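Local coordinates for protein cellulase IBT99 (Metagenomes, PDB 6WBT) that probably hydrolyses alpha-glucosides phosphorylated at the 6-position, as a family 4 glycoside hydrolase, and binds NAD, manganese and glucose 6-phosphate, at residues 200-205 and 265-270; 204-209 and 259-264; 386-391 and 414-419. All coordinates share one frame; numbering follows the deposited sequence.

Contact 1 of 3, residues 200-205 and 265-270. With MN (manganese (II) ion), chain E; G6P (6-O-phosphono-alpha-D-glucopyranose), chain F.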
loop_
_atom_site.group_PDB
_atom_site.type_symbol
_atom_site.label_atom_id
_atom_site.label_comp_id
_atom_site.label_asym_id
_atom_site.label_seq_id
_atom_site.Cartn_x
_atom_site.Cartn_y
_atom_site.Cartn_z
ATOM N N ASN A 200 17.304 -10.078 -10.268
ATOM C CA ASN A 200 18.305 -10.640 -11.166
ATOM C C ASN A 200 19.156 -11.663 -10.423
ATOM O O ASN A 200 19.708 -11.373 -9.357
ATOM C CB ASN A 200 19.183 -9.531 -11.747
ATOM C CG ASN A 200 20.252 -10.063 -12.684
ATOM O OD1 ASN A 200 21.447 -9.938 -12.420
ATOM N ND2 ASN A 200 19.824 -10.668 -13.784
ATOM N N HIS A 201 19.248 -12.868 -10.995
ATOM C CA HIS A 201 19.910 -14.005 -10.353
ATOM C C HIS A 201 19.292 -14.304 -8.990
ATOM O O HIS A 201 19.987 -14.685 -8.045
ATOM C CB HIS A 201 21.420 -13.776 -10.227
ATOM C CG HIS A 201 22.108 -13.540 -11.536
ATOM N ND1 HIS A 201 23.367 -12.986 -11.624
ATOM C CD2 HIS A 201 21.715 -13.786 -12.808
ATOM C CE1 HIS A 201 23.719 -12.899 -12.895
ATOM N NE2 HIS A 201 22.735 -13.377 -13.633
ATOM N N TYR A 202 17.973 -14.134 -8.890
ATOM C CA TYR A 202 17.267 -14.226 -7.619
ATOM C C TYR A 202 15.775 -14.421 -7.863
ATOM O O TYR A 202 14.944 -13.823 -7.172
ATOM C CB TYR A 202 17.516 -12.966 -6.788
ATOM C CG TYR A 202 17.488 -13.171 -5.290
ATOM C CD1 TYR A 202 18.565 -13.747 -4.631
ATOM C CD2 TYR A 202 16.393 -12.771 -4.533
ATOM C CE1 TYR A 202 18.550 -13.932 -3.265
ATOM C CE2 TYR A 202 16.370 -12.951 -3.164
ATOM C CZ TYR A 202 17.451 -13.532 -2.536
ATOM O OH TYR A 202 17.435 -13.715 -1.173
ATOM N N GLY A 203 15.427 -15.263 -8.837
ATOM C CA GLY A 203 14.044 -15.411 -9.249
ATOM C C GLY A 203 13.527 -16.833 -9.229
ATOM O O GLY A 203 14.207 -17.749 -8.754
ATOM N N TRP A 204 12.310 -17.021 -9.737
ATOM C CA TRP A 204 11.656 -18.321 -9.745
ATOM C C TRP A 204 10.792 -18.447 -10.991
ATOM O O TRP A 204 10.200 -17.470 -11.456
ATOM C CB TRP A 204 10.792 -18.529 -8.493
ATOM C CG TRP A 204 11.529 -18.335 -7.204
ATOM C CD1 TRP A 204 11.770 -17.151 -6.569
ATOM C CD2 TRP A 204 12.118 -19.354 -6.387
ATOM N NE1 TRP A 204 12.473 -17.370 -5.410
ATOM C CE2 TRP A 204 12.701 -18.714 -5.277
ATOM C CE3 TRP A 204 12.211 -20.747 -6.488
ATOM C CZ2 TRP A 204 13.363 -19.416 -4.271
ATOM C CZ3 TRP A 204 12.871 -21.443 -5.488
ATOM C CH2 TRP A 204 13.439 -20.777 -4.395
ATOM N N PHE A 205 10.718 -19.667 -11.521
ATOM C CA PHE A 205 9.875 -19.985 -12.669
ATOM C C PHE A 205 8.574 -20.591 -12.154
ATOM O O PHE A 205 8.545 -21.753 -11.736
ATOM C CB PHE A 205 10.586 -20.946 -13.621
ATOM C CG PHE A 205 11.802 -20.361 -14.281
ATOM C CD1 PHE A 205 11.727 -19.834 -15.560
ATOM C CD2 PHE A 205 13.024 -20.346 -13.627
ATOM C CE1 PHE A 205 12.846 -19.300 -16.172
ATOM C CE2 PHE A 205 14.146 -19.813 -14.233
ATOM C CZ PHE A 205 14.056 -19.290 -15.509
ATOM N N THR A 265 18.963 -20.553 -11.203
ATOM C CA THR A 265 20.209 -21.271 -10.959
ATOM C C THR A 265 21.013 -20.635 -9.828
ATOM O O THR A 265 21.620 -21.341 -9.014
ATOM C CB THR A 265 21.025 -21.328 -12.253
ATOM O OG1 THR A 265 20.516 -22.371 -13.094
ATOM C CG2 THR A 265 22.489 -21.584 -11.968
ATOM N N TYR A 266 20.998 -19.304 -9.737
ATOM C CA TYR A 266 21.852 -18.598 -8.786
ATOM C C TYR A 266 21.396 -18.725 -7.336
ATOM O O TYR A 266 22.074 -18.181 -6.457
ATOM C CB TYR A 266 21.950 -17.123 -9.170
ATOM C CG TYR A 266 23.021 -16.843 -10.199
ATOM C CD1 TYR A 266 24.327 -16.577 -9.813
ATOM C CD2 TYR A 266 22.729 -16.850 -11.556
ATOM C CE1 TYR A 266 25.312 -16.322 -10.746
ATOM C CE2 TYR A 266 23.708 -16.595 -12.497
ATOM C CZ TYR A 266 24.997 -16.333 -12.087
ATOM O OH TYR A 266 25.976 -16.079 -13.021
ATOM N N TRP A 267 20.291 -19.418 -7.052
ATOM C CA TRP A 267 19.965 -19.733 -5.665
ATOM C C TRP A 267 20.961 -20.703 -5.046
ATOM O O TRP A 267 20.904 -20.940 -3.834
ATOM C CB TRP A 267 18.553 -20.312 -5.567
ATOM C CG TRP A 267 17.480 -19.284 -5.720
ATOM C CD1 TRP A 267 16.709 -19.058 -6.823
ATOM C CD2 TRP A 267 17.064 -18.329 -4.737
ATOM N NE1 TRP A 267 15.834 -18.026 -6.585
ATOM C CE2 TRP A 267 16.033 -17.561 -5.312
ATOM C CE3 TRP A 267 17.461 -18.051 -3.426
ATOM C CZ2 TRP A 267 15.396 -16.533 -4.622
ATOM C CZ3 TRP A 267 16.827 -17.031 -2.743
ATOM C CH2 TRP A 267 15.804 -16.286 -3.341
ATOM N N GLN A 268 21.866 -21.262 -5.852
ATOM C CA GLN A 268 22.898 -22.158 -5.346
ATOM C C GLN A 268 23.787 -21.474 -4.315
ATOM O O GLN A 268 24.278 -22.128 -3.387
ATOM C CB GLN A 268 23.730 -22.672 -6.520
ATOM C CG GLN A 268 24.852 -23.618 -6.162
ATOM C CD GLN A 268 25.856 -23.754 -7.288
ATOM O OE1 GLN A 268 26.538 -24.771 -7.412
ATOM N NE2 GLN A 268 25.955 -22.722 -8.117
ATOM N N TYR A 269 24.000 -20.165 -4.450
ATOM C CA TYR A 269 24.908 -19.443 -3.570
ATOM C C TYR A 269 24.214 -18.809 -2.371
ATOM O O TYR A 269 24.872 -18.565 -1.354
ATOM C CB TYR A 269 25.650 -18.356 -4.356
ATOM C CG TYR A 269 26.227 -18.844 -5.666
ATOM C CD1 TYR A 269 25.669 -18.459 -6.877
ATOM C CD2 TYR A 269 27.321 -19.699 -5.690
ATOM C CE1 TYR A 269 26.190 -18.905 -8.077
ATOM C CE2 TYR A 269 27.848 -20.151 -6.884
ATOM C CZ TYR A 269 27.280 -19.750 -8.075
ATOM O OH TYR A 269 27.801 -20.197 -9.267
ATOM N N TYR A 270 22.914 -18.535 -2.464
ATOM C CA TYR A 270 22.180 -17.942 -1.351
ATOM C C TYR A 270 21.616 -19.000 -0.411
ATOM O O TYR A 270 21.792 -18.909 0.808
ATOM C CB TYR A 270 21.053 -17.049 -1.878
ATOM C CG TYR A 270 21.536 -15.783 -2.546
ATOM C CD1 TYR A 270 21.824 -14.649 -1.798
ATOM C CD2 TYR A 270 21.703 -15.720 -3.922
ATOM C CE1 TYR A 270 22.266 -13.487 -2.404
ATOM C CE2 TYR A 270 22.144 -14.564 -4.536
ATOM C CZ TYR A 270 22.424 -13.451 -3.773
ATOM O OH TYR A 270 22.864 -12.296 -4.378
HETATM MN MN MN E . 22.983 -12.440 -15.512
HETATM C C1 G6P F . 25.269 -16.437 -17.263
HETATM C C2 G6P F . 25.016 -15.407 -16.166
HETATM C C3 G6P F . 26.151 -14.393 -16.091
HETATM C C4 G6P F . 27.496 -15.106 -16.013
HETATM C C5 G6P F . 27.613 -16.088 -17.172
HETATM C C6 G6P F . 28.956 -16.811 -17.196
HETATM O O1 G6P F . 25.226 -15.793 -18.541
HETATM O O2 G6P F . 23.785 -14.723 -16.427
HETATM O O3 G6P F . 25.977 -13.561 -14.940
HETATM O O4 G6P F . 28.558 -14.149 -16.076
HETATM O O5 G6P F . 26.551 -17.039 -17.082
HETATM O O6 G6P F . 29.834 -16.293 -16.199
HETATM P P G6P F . 31.401 -16.657 -16.249
HETATM O O1P G6P F . 31.774 -16.882 -14.805
HETATM O O2P G6P F . 32.044 -15.454 -16.895
HETATM O O3P G6P F . 31.447 -17.905 -17.100
#
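His-201 and Tyr-266 stack face to face beside the bound sugar phosphate, with centroids 3.8 Å apart and planes at 13°. Traced outward, His-201 first sets CB 3.5 Å from Tyr-266 CG. Its CG, turned beside the backbone N (chi1 -58°), meets Tyr-266 CD2, and its CD2 faces Tyr-266 CE2. ND1 is held by a hydrogen bond with Thr-111, and CE1 lies near O3 of glucose 6-phosphate. At the tip, NE2 binds the manganese ion at 2.1 Å, a metal also bound by sugar O2 and Cys-171. Tyr-266 runs alongside, and its OH accepts a hydrogen bond from sugar O3 at 3.2 Å.

Where the strand begins, at Tyr-202, the Trp-267 indole lies between Trp-204 on one face and Tyr-202 on the other, both oblique to it. Its NE1 donates in the ring plane to Gly-203 O at 2.7 Å (N-H...O 153°). Tyr-202 in turn points its CE1 edge at the centre of the Tyr-270 face, completing an aromatic cluster. An alanine in place of Trp-267 would probably open a gap between Tyr-202 and Trp-204 and deprive Gly-203 O of the indole donor. Stack, Thr-111 bond and metal bond together restrict the imidazole's rotation, presenting NE2 to the manganese.

Contact 2 of 3, residues 204-209 and 259-264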
loop_
_atom_site.group_PDB
_atom_site.type_symbol
_atom_site.label_atom_id
_atom_site.label_comp_id
_atom_site.label_asym_id
_atom_site.label_seq_id
_atom_site.Cartn_x
_atom_site.Cartn_y
_atom_site.Cartn_z
ATOM N N TRP A 204 12.310 -17.021 -9.737
ATOM C CA TRP A 204 11.656 -18.321 -9.745
ATOM C C TRP A 204 10.792 -18.447 -10.991
ATOM O O TRP A 204 10.200 -17.470 -11.456
ATOM C CB TRP A 204 10.792 -18.529 -8.493
ATOM C CG TRP A 204 11.529 -18.335 -7.204
ATOM C CD1 TRP A 204 11.770 -17.151 -6.569
ATOM C CD2 TRP A 204 12.118 -19.354 -6.387
ATOM N NE1 TRP A 204 12.473 -17.370 -5.410
ATOM C CE2 TRP A 204 12.701 -18.714 -5.277
ATOM C CE3 TRP A 204 12.211 -20.747 -6.488
ATOM C CZ2 TRP A 204 13.363 -19.416 -4.271
ATOM C CZ3 TRP A 204 12.871 -21.443 -5.488
ATOM C CH2 TRP A 204 13.439 -20.777 -4.395
ATOM N N PHE A 205 10.718 -19.667 -11.521
ATOM C CA PHE A 205 9.875 -19.985 -12.669
ATOM C C PHE A 205 8.574 -20.591 -12.154
ATOM O O PHE A 205 8.545 -21.753 -11.736
ATOM C CB PHE A 205 10.586 -20.946 -13.621
ATOM C CG PHE A 205 11.802 -20.361 -14.281
ATOM C CD1 PHE A 205 11.727 -19.834 -15.560
ATOM C CD2 PHE A 205 13.024 -20.346 -13.627
ATOM C CE1 PHE A 205 12.846 -19.300 -16.172
ATOM C CE2 PHE A 205 14.146 -19.813 -14.233
ATOM C CZ PHE A 205 14.056 -19.290 -15.509
ATOM N N THR A 206 7.493 -19.807 -12.193
ATOM C CA THR A 206 6.222 -20.279 -11.653
ATOM C C THR A 206 5.530 -21.255 -12.600
ATOM O O THR A 206 5.000 -22.279 -12.157
ATOM C CB THR A 206 5.303 -19.095 -11.347
ATOM O OG1 THR A 206 5.058 -18.352 -12.547
ATOM C CG2 THR A 206 5.942 -18.181 -10.316
ATOM N N HIS A 207 5.520 -20.955 -13.898
ATOM C CA HIS A 207 4.925 -21.830 -14.897
ATOM C C HIS A 207 5.791 -21.826 -16.146
ATOM O O HIS A 207 6.336 -20.787 -16.526
ATOM C CB HIS A 207 3.497 -21.396 -15.258
ATOM C CG HIS A 207 2.520 -21.523 -14.130
ATOM N ND1 HIS A 207 2.063 -20.435 -13.417
ATOM C CD2 HIS A 207 1.912 -22.607 -13.595
ATOM C CE1 HIS A 207 1.214 -20.845 -12.491
ATOM N NE2 HIS A 207 1.106 -22.159 -12.577
ATOM N N VAL A 208 5.923 -22.993 -16.775
ATOM C CA VAL A 208 6.653 -23.145 -18.029
ATOM C C VAL A 208 5.788 -23.955 -18.983
ATOM O O VAL A 208 5.177 -24.952 -18.584
ATOM C CB VAL A 208 8.023 -23.830 -17.826
ATOM C CG1 VAL A 208 8.786 -23.892 -19.141
ATOM C CG2 VAL A 208 8.838 -23.102 -16.768
ATOM N N ARG A 209 5.736 -23.530 -20.243
ATOM C CA ARG A 209 4.884 -24.175 -21.231
ATOM C C ARG A 209 5.604 -24.264 -22.567
ATOM O O ARG A 209 6.249 -23.306 -23.002
ATOM C CB ARG A 209 3.554 -23.421 -21.389
ATOM C CG ARG A 209 3.709 -21.917 -21.533
ATOM C CD ARG A 209 2.385 -21.193 -21.356
ATOM N NE ARG A 209 2.574 -19.749 -21.246
ATOM C CZ ARG A 209 2.795 -19.112 -20.100
ATOM N NH1 ARG A 209 2.958 -17.797 -20.090
ATOM N NH2 ARG A 209 2.854 -19.791 -18.963
ATOM N N THR A 259 8.887 -26.888 -3.373
ATOM C CA THR A 259 8.237 -27.527 -4.509
ATOM C C THR A 259 7.260 -26.616 -5.243
ATOM O O THR A 259 6.537 -27.090 -6.125
ATOM C CB THR A 259 7.508 -28.790 -4.046
ATOM O OG1 THR A 259 6.472 -28.433 -3.123
ATOM C CG2 THR A 259 8.479 -29.742 -3.365
ATOM N N ASP A 260 7.218 -25.326 -4.907
ATOM C CA ASP A 260 6.282 -24.426 -5.576
ATOM C C ASP A 260 6.716 -24.146 -7.009
ATOM O O ASP A 260 5.968 -24.399 -7.960
ATOM C CB ASP A 260 6.151 -23.121 -4.787
ATOM C CG ASP A 260 5.429 -23.304 -3.468
ATOM O OD1 ASP A 260 4.395 -24.005 -3.445
ATOM O OD2 ASP A 260 5.896 -22.747 -2.453
ATOM N N TYR A 261 7.926 -23.620 -7.185
ATOM C CA TYR A 261 8.402 -23.164 -8.481
ATOM C C TYR A 261 9.730 -23.833 -8.812
ATOM O O TYR A 261 10.383 -24.435 -7.956
ATOM C CB TYR A 261 8.566 -21.638 -8.507
ATOM C CG TYR A 261 7.419 -20.880 -7.875
ATOM C CD1 TYR A 261 6.102 -21.155 -8.221
ATOM C CD2 TYR A 261 7.654 -19.895 -6.925
ATOM C CE1 TYR A 261 5.052 -20.467 -7.642
ATOM C CE2 TYR A 261 6.611 -19.202 -6.341
ATOM C CZ TYR A 261 5.313 -19.492 -6.703
ATOM O OH TYR A 261 4.271 -18.803 -6.124
ATOM N N LEU A 262 10.120 -23.722 -10.078
ATOM C CA LEU A 262 11.452 -24.137 -10.499
ATOM C C LEU A 262 12.435 -23.006 -10.226
ATOM O O LEU A 262 12.244 -21.897 -10.738
ATOM C CB LEU A 262 11.458 -24.504 -11.976
ATOM C CG LEU A 262 10.832 -25.858 -12.312
ATOM C CD1 LEU A 262 10.657 -26.017 -13.812
ATOM C CD2 LEU A 262 11.691 -26.980 -11.750
ATOM N N PRO A 263 13.484 -23.235 -9.444
ATOM C CA PRO A 263 14.316 -22.125 -8.978
ATOM C C PRO A 263 15.265 -21.607 -10.044
ATOM O O PRO A 263 15.656 -22.317 -10.973
ATOM C CB PRO A 263 15.098 -22.745 -7.815
ATOM C CG PRO A 263 15.228 -24.179 -8.201
ATOM C CD PRO A 263 13.949 -24.532 -8.922
ATOM N N ASN A 264 15.634 -20.338 -9.891
ATOM C CA ASN A 264 16.731 -19.788 -10.668
ATOM C C ASN A 264 18.034 -20.459 -10.251
ATOM O O ASN A 264 18.199 -20.888 -9.105
ATOM C CB ASN A 264 16.822 -18.273 -10.478
ATOM C CG ASN A 264 17.791 -17.613 -11.447
ATOM O OD1 ASN A 264 18.953 -18.008 -11.552
ATOM N ND2 ASN A 264 17.312 -16.602 -12.162
#
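A short antiparallel beta pairing joins Phe-205 of strand 202-210 to Leu-262 of strand 262-263. The evidence is a reciprocal couple of backbone bonds: Phe-205 N to Leu-262 O at 2.8 Å, and Leu-262 N to Phe-205 O at 3.0 Å. The next pair, Trp-204 with Pro-263, is non-hydrogen-bonded, a position where the proline's lack of an N-H costs this pairing no bond.

On the sheet face that carries Trp-204 and Pro-263, the six-membered ring of the indole meets the pyrrolidine obliquely, CZ3 coming 3.5 Å from Pro-263 CB. The opposite face is apolar, with Phe-205 CB 4.0 Å from Leu-262 CB. There the phenyl ring turns its edge to the strand partner, Phe-205 CD2 lying 3.4 Å from Leu-262 O, which sits in the ring plane.

Beyond the paired residues, Thr-206 forms a CH-pi contact. Its CG2, anti to the carbonyl carbon, stands 3.7 Å from the centroid of the Tyr-261 ring and only 14° off the normal. Asp-260 CB sits over the centre of the opposite face, so the phenol is held between two aliphatic groups.

Strand 192-197 also pairs with strand 202-210. Helix 173-184 packs on Phe-205 through Pro-174, Ile-177 and Met-181, while helix 216-226 meets Leu-262 with Leu-219 and Lys-220.

Contact 3 of 3, residues 386-391 and 414-419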
loop_
_atom_site.group_PDB
_atom_site.type_symbol
_atom_site.label_atom_id
_atom_site.label_comp_id
_atom_site.label_asym_id
_atom_site.label_seq_id
_atom_site.Cartn_x
_atom_site.Cartn_y
_atom_site.Cartn_z
ATOM N N ILE A 386 13.152 -11.785 -1.162
ATOM C CA ILE A 386 13.386 -10.626 -2.015
ATOM C C ILE A 386 13.505 -9.356 -1.181
ATOM O O ILE A 386 14.287 -8.458 -1.516
ATOM C CB ILE A 386 12.273 -10.514 -3.075
ATOM C CG1 ILE A 386 12.293 -11.737 -3.994
ATOM C CG2 ILE A 386 12.429 -9.243 -3.896
ATOM C CD1 ILE A 386 11.173 -11.755 -5.012
ATOM N N GLU A 387 12.752 -9.261 -0.080
ATOM C CA GLU A 387 12.835 -8.079 0.773
ATOM C C GLU A 387 14.229 -7.918 1.367
ATOM O O GLU A 387 14.721 -6.794 1.520
ATOM C CB GLU A 387 11.788 -8.152 1.887
ATOM C CG GLU A 387 10.357 -7.877 1.440
ATOM C CD GLU A 387 10.093 -6.410 1.153
ATOM O OE1 GLU A 387 11.000 -5.579 1.370
ATOM O OE2 GLU A 387 8.970 -6.087 0.711
ATOM N N GLN A 388 14.883 -9.031 1.707
ATOM C CA GLN A 388 16.226 -8.952 2.273
ATOM C C GLN A 388 17.234 -8.484 1.230
ATOM O O GLN A 388 18.049 -7.593 1.495
ATOM C CB GLN A 388 16.634 -10.307 2.848
ATOM C CG GLN A 388 18.033 -10.327 3.443
ATOM C CD GLN A 388 18.395 -11.672 4.039
ATOM O OE1 GLN A 388 17.607 -12.617 3.991
ATOM N NE2 GLN A 388 19.591 -11.764 4.607
ATOM N N GLN A 389 17.191 -9.076 0.033
ATOM C CA GLN A 389 18.135 -8.694 -1.013
ATOM C C GLN A 389 17.862 -7.286 -1.524
ATOM O O GLN A 389 18.801 -6.529 -1.799
ATOM C CB GLN A 389 18.080 -9.701 -2.162
ATOM C CG GLN A 389 19.262 -10.656 -2.205
ATOM C CD GLN A 389 20.542 -9.982 -2.656
ATOM O OE1 GLN A 389 21.386 -9.618 -1.838
ATOM N NE2 GLN A 389 20.694 -9.814 -3.964
ATOM N N ASP A 390 16.586 -6.916 -1.662
ATOM C CA ASP A 390 16.258 -5.573 -2.131
ATOM C C ASP A 390 16.740 -4.517 -1.146
ATOM O O ASP A 390 17.205 -3.445 -1.550
ATOM C CB ASP A 390 14.753 -5.447 -2.363
ATOM C CG ASP A 390 14.391 -4.225 -3.183
ATOM O OD1 ASP A 390 14.717 -4.203 -4.388
ATOM O OD2 ASP A 390 13.782 -3.290 -2.624
ATOM N N ALA A 391 16.636 -4.801 0.154
ATOM C CA ALA A 391 17.215 -3.906 1.148
ATOM C C ALA A 391 18.735 -3.914 1.065
ATOM O O ALA A 391 19.375 -2.863 1.186
ATOM C CB ALA A 391 16.749 -4.302 2.549
HETATM N N MSE A 414 23.488 -7.350 5.606
HETATM C CA MSE A 414 22.174 -7.818 5.176
HETATM C C MSE A 414 22.241 -9.079 4.312
HETATM O O MSE A 414 21.327 -9.904 4.336
HETATM C CB MSE A 414 21.453 -6.707 4.406
HETATM C CG MSE A 414 20.036 -7.051 3.979
HETATM SE SE MSE A 414 18.796 -7.135 5.477
HETATM C CE MSE A 414 18.934 -5.282 6.064
ATOM N N ASN A 415 23.328 -9.221 3.556
ATOM C CA ASN A 415 23.428 -10.299 2.581
ATOM C C ASN A 415 23.418 -11.661 3.264
ATOM O O ASN A 415 23.959 -11.833 4.360
ATOM C CB ASN A 415 24.699 -10.138 1.746
ATOM C CG ASN A 415 24.665 -10.955 0.470
ATOM O OD1 ASN A 415 24.970 -12.147 0.474
ATOM N ND2 ASN A 415 24.293 -10.314 -0.633
ATOM N N ARG A 416 22.792 -12.639 2.601
ATOM C CA ARG A 416 22.681 -13.977 3.177
ATOM C C ARG A 416 24.015 -14.710 3.171
ATOM O O ARG A 416 24.251 -15.566 4.032
ATOM C CB ARG A 416 21.631 -14.792 2.420
ATOM C CG ARG A 416 20.239 -14.180 2.424
ATOM C CD ARG A 416 19.221 -15.119 1.797
ATOM N NE ARG A 416 19.079 -16.357 2.558
ATOM C CZ ARG A 416 18.234 -16.517 3.571
ATOM N NH1 ARG A 416 17.451 -15.516 3.949
ATOM N NH2 ARG A 416 18.171 -17.679 4.207
ATOM N N THR A 417 24.892 -14.400 2.213
ATOM C CA THR A 417 26.193 -15.061 2.158
ATOM C C THR A 417 27.039 -14.718 3.377
ATOM O O THR A 417 27.749 -15.580 3.911
ATOM C CB THR A 417 26.922 -14.674 0.869
ATOM O OG1 THR A 417 26.178 -15.140 -0.263
ATOM C CG2 THR A 417 28.319 -15.278 0.834
ATOM N N ILE A 418 26.967 -13.475 3.839
ATOM C CA ILE A 418 27.741 -13.029 4.994
ATOM C C ILE A 418 27.080 -13.558 6.261
ATOM O O ILE A 418 25.898 -13.278 6.506
ATOM C CB ILE A 418 27.863 -11.499 5.025
ATOM C CG1 ILE A 418 28.193 -10.966 3.629
ATOM C CG2 ILE A 418 28.930 -11.073 6.020
ATOM C CD1 ILE A 418 29.482 -11.502 3.055
ATOM N N PRO A 419 27.796 -14.321 7.092
ATOM C CA PRO A 419 27.139 -14.918 8.266
ATOM C C PRO A 419 26.849 -13.918 9.372
ATOM O O PRO A 419 25.766 -13.965 9.969
ATOM C CB PRO A 419 28.140 -15.991 8.712
ATOM C CG PRO A 419 29.464 -15.474 8.253
ATOM C CD PRO A 419 29.203 -14.739 6.965
#
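Gln-388 reaches from helix 380-402 to Met-414 and Arg-416, pinning the loop that follows helix 405-414; in this loop Asn-415 builds an Asx turn. The close part of the contact is the Gln-388 side chain. CG lies anti to the backbone N (chi1 179°) and the chain continues extended, which carries the amide across to the loop. On the way, Gln-388 CG packs 3.9 Å from the selenium SE of Met-414, a selenomethionine. At the far end NE2 donates to Met-414 O at 2.6 Å, with an N-H...O angle of 165° and the donor almost on the line of the carbonyl bond. OE1 accepts from Arg-416 NH1 at 2.9 Å; this bond is the more bent of the two (N-H...O 137°), and the oxygen is tilted out of the guanidinium plane. One end giving and the other receiving, the two bonds fix which way round the buried amide sits.

The flanks are looser. Ala-391 CB is 4.3 Å from Met-414 CE. Gln-389 OE1 and Asn-415 ND2 come within 3.2 Å, yet the angle is too poor for a hydrogen bond. Arg-416, partly exposed, leads to the subunit interface, where its NH2 donates to Thr-413 O of the second subunit and the second subunit's Gln-388 packs on its side chain.

Within the loop, Asn-415 OD1 closes the Asx turn by accepting from Thr-417 N at 2.8 Å.

Contacts 1 and 2 share Trp-204 and Phe-205 on strand 202-210, and their centres lie 11 Å apart. Asn-264 couples them: its N probably bonds to Gly-203 O at 3.2 Å, while its OD1 accepts from Tyr-266 N. Contact 3 has its centre 13 Å from contact 1 and meets it where Gln-389 CG lies 3.4 Å from Tyr-202 CZ. Contacts 2 and 3 do not touch, their nearest atoms being about 6 Å apart, though both reach the second subunit. Contact 1 alone touches metal and sugar; the side chain of Asn-264 is about 8 Å from either, and that of Gln-389 about 12 Å from the manganese.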